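Local atomic coordinates of putative Outer membrane protein (Helicobacter pylori, PDB entry 6GW5), a protein that serves as the outer membrane adhesin SabA, its adhesin domain probably binding host-cell glycans. Residues K380-P386 / Y399-Q405. Numbering follows the deposited sequence.
Sequences KDIITLP and YQINPEQ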
loop_
_atom_site.group_PDB
_atom_site.type_symbol
_atom_site.label_atom_id
_atom_site.label_comp_id
_atom_site.label_asym_id
_atom_site.label_seq_id
_atom_site.Cartn_x
_atom_site.Cartn_y
_atom_site.Cartn_z
ATOM N N LYS A 380 -24.238 -42.387 7.672
ATOM C CA LYS A 380 -25.571 -42.039 8.048
ATOM C C LYS A 380 -25.558 -40.880 9.055
ATOM O O LYS A 380 -24.922 -40.963 10.124
ATOM C CB LYS A 380 -26.285 -43.269 8.641
ATOM C CG LYS A 380 -27.668 -43.031 9.246
ATOM C CD LYS A 380 -28.750 -42.859 8.184
ATOM C CE LYS A 380 -30.166 -42.757 8.789
ATOM N NZ LYS A 380 -31.021 -43.989 8.709
ATOM N N ASP A 381 -26.270 -39.806 8.713
ATOM C CA ASP A 381 -26.363 -38.643 9.577
ATOM C C ASP A 381 -24.969 -38.053 9.947
ATOM O O ASP A 381 -24.779 -37.489 11.021
ATOM C CB ASP A 381 -27.155 -38.997 10.851
ATOM C CG ASP A 381 -28.673 -39.211 10.596
ATOM O OD1 ASP A 381 -29.245 -38.744 9.588
ATOM O OD2 ASP A 381 -29.291 -39.872 11.436
ATOM N N ILE A 382 -23.987 -38.196 9.062
ATOM C CA ILE A 382 -22.679 -37.595 9.308
ATOM C C ILE A 382 -22.803 -36.068 9.449
ATOM O O ILE A 382 -22.048 -35.428 10.169
ATOM C CB ILE A 382 -21.668 -37.957 8.181
ATOM C CG1 ILE A 382 -20.252 -37.509 8.544
ATOM C CG2 ILE A 382 -22.042 -37.353 6.820
ATOM C CD1 ILE A 382 -19.201 -38.271 7.763
ATOM N N ILE A 383 -23.766 -35.492 8.752
ATOM C CA ILE A 383 -24.131 -34.110 8.945
ATOM C C ILE A 383 -25.624 -33.969 9.167
ATOM O O ILE A 383 -26.428 -34.481 8.434
ATOM C CB ILE A 383 -23.643 -33.229 7.766
ATOM C CG1 ILE A 383 -23.886 -31.750 8.057
ATOM C CG2 ILE A 383 -24.345 -33.609 6.480
ATOM C CD1 ILE A 383 -23.151 -30.836 7.104
ATOM N N THR A 384 -25.954 -33.120 10.112
ATOM C CA THR A 384 -27.276 -32.983 10.648
ATOM C C THR A 384 -27.556 -31.573 11.056
ATOM O O THR A 384 -26.635 -30.789 11.208
ATOM C CB THR A 384 -27.270 -33.889 11.888
ATOM O OG1 THR A 384 -28.074 -35.012 11.578
ATOM C CG2 THR A 384 -27.700 -33.193 13.185
ATOM N N LEU A 385 -28.825 -31.227 11.204
ATOM C CA LEU A 385 -29.220 -29.913 11.691
ATOM C C LEU A 385 -30.104 -30.081 12.916
ATOM O O LEU A 385 -31.306 -30.310 12.798
ATOM C CB LEU A 385 -29.934 -29.063 10.616
ATOM C CG LEU A 385 -30.355 -27.655 11.117
ATOM C CD1 LEU A 385 -29.135 -26.814 11.474
ATOM C CD2 LEU A 385 -31.244 -26.899 10.126
ATOM N N PRO A 386 -29.508 -29.925 14.085
ATOM C CA PRO A 386 -30.207 -30.136 15.336
ATOM C C PRO A 386 -31.493 -29.335 15.486
ATOM O O PRO A 386 -31.530 -28.139 15.208
ATOM C CB PRO A 386 -29.164 -29.711 16.403
ATOM C CG PRO A 386 -27.871 -30.012 15.756
ATOM C CD PRO A 386 -28.086 -29.613 14.320
ATOM N N TYR A 399 -24.971 -26.465 11.430
ATOM C CA TYR A 399 -24.965 -27.905 11.134
ATOM C C TYR A 399 -23.982 -28.618 12.026
ATOM O O TYR A 399 -22.959 -28.044 12.340
ATOM C CB TYR A 399 -24.577 -28.148 9.679
ATOM C CG TYR A 399 -25.603 -27.590 8.751
ATOM C CD1 TYR A 399 -26.782 -28.274 8.526
ATOM C CD2 TYR A 399 -25.414 -26.372 8.110
ATOM C CE1 TYR A 399 -27.760 -27.753 7.694
ATOM C CE2 TYR A 399 -26.369 -25.848 7.262
ATOM C CZ TYR A 399 -27.542 -26.526 7.072
ATOM O OH TYR A 399 -28.495 -26.014 6.236
ATOM N N GLN A 400 -24.291 -29.842 12.445
ATOM C CA GLN A 400 -23.338 -30.647 13.233
ATOM C C GLN A 400 -22.802 -31.715 12.390
ATOM O O GLN A 400 -23.529 -32.455 11.765
ATOM C CB GLN A 400 -23.939 -31.253 14.509
ATOM C CG GLN A 400 -24.442 -30.199 15.513
ATOM C CD GLN A 400 -23.450 -29.041 15.876
ATOM O OE1 GLN A 400 -23.625 -27.890 15.463
ATOM N NE2 GLN A 400 -22.460 -29.341 16.705
ATOM N N ILE A 401 -21.498 -31.740 12.322
ATOM C CA ILE A 401 -20.783 -32.806 11.670
ATOM C C ILE A 401 -20.259 -33.746 12.741
ATOM O O ILE A 401 -19.490 -33.353 13.618
ATOM C CB ILE A 401 -19.597 -32.233 10.877
ATOM C CG1 ILE A 401 -20.117 -31.326 9.746
ATOM C CG2 ILE A 401 -18.697 -33.355 10.326
ATOM C CD1 ILE A 401 -19.211 -30.175 9.463
ATOM N N ASN A 402 -20.644 -34.997 12.630
ATOM C CA ASN A 402 -20.185 -36.026 13.540
ATOM C C ASN A 402 -18.679 -36.256 13.434
ATOM O O ASN A 402 -18.182 -36.668 12.394
ATOM C CB ASN A 402 -20.920 -37.334 13.246
ATOM C CG ASN A 402 -20.618 -38.400 14.268
ATOM O OD1 ASN A 402 -19.471 -38.837 14.419
ATOM N ND2 ASN A 402 -21.627 -38.802 14.998
ATOM N N PRO A 403 -17.945 -36.005 14.510
ATOM C CA PRO A 403 -16.482 -36.087 14.360
ATOM C C PRO A 403 -15.887 -37.499 14.246
ATOM O O PRO A 403 -14.847 -37.635 13.613
ATOM C CB PRO A 403 -15.975 -35.382 15.613
ATOM C CG PRO A 403 -17.061 -35.593 16.613
ATOM C CD PRO A 403 -18.350 -35.582 15.863
ATOM N N GLU A 404 -16.501 -38.515 14.872
ATOM C CA GLU A 404 -16.036 -39.932 14.704
ATOM C C GLU A 404 -16.126 -40.304 13.232
ATOM O O GLU A 404 -15.174 -40.782 12.641
ATOM C CB GLU A 404 -16.812 -41.029 15.507
ATOM C CG GLU A 404 -17.620 -40.642 16.744
ATOM C CD GLU A 404 -16.803 -39.988 17.868
ATOM O OE1 GLU A 404 -17.333 -39.007 18.435
ATOM O OE2 GLU A 404 -15.659 -40.423 18.200
ATOM N N GLN A 405 -17.291 -40.060 12.653
ATOM C CA GLN A 405 -17.550 -40.474 11.295
ATOM C C GLN A 405 -16.701 -39.664 10.312
ATOM O O GLN A 405 -16.273 -40.187 9.276
ATOM C CB GLN A 405 -19.036 -40.350 10.972
ATOM C CG GLN A 405 -19.985 -41.123 11.881
ATOM C CD GLN A 405 -21.438 -40.844 11.555
ATOM O OE1 GLN A 405 -22.143 -40.180 12.306
ATOM N NE2 GLN A 405 -21.890 -41.340 10.409
#
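Thr384 and Gln400 form the hydrogen-bonded pair of a two-stranded antiparallel ribbon, Thr384 N bonding to Gln400 O and Gln400 N to Thr384 O at 2.8 to 3.0 Å. Asn402 N to Ile382 O (2.9 Å) carries the ladder to the start of helix 403-415, where Asn402 serves as N-cap: its OD1 accepts a nearly straight bond (171°) from Gln405 N. With CG anti to the carbonyl carbon (chi1 -57°) and the chain extended beyond, Gln405 carries its amide back to Lys380. Its NE2 meets Lys380 O at 3.1 Å, the oxygen lying near the amide plane while the donor stands above the carbonyl plane; a second bond from NE2 to Asn378 O would help fix the amide's rotation. Ile382 CD1 packs on Gln405 CB (3.8 Å), the two side chains lying antiparallel alongside each other. At the other end, Leu385 CD1 lies over one face of the Tyr399 ring, and Thr384 O sits at its edge. Ile383 CD1 touches Tyr399 CB and Ile401 CG1. Outward, Tyr359 of helix 348-370 stacks on Tyr399, while Leu19 and Val22 of helix 3-32 meet Ile382 and Ile383. Hydrogen bonds thus set the register, and Ile382, Ile383 and Tyr399 seat the ribbon on the helices.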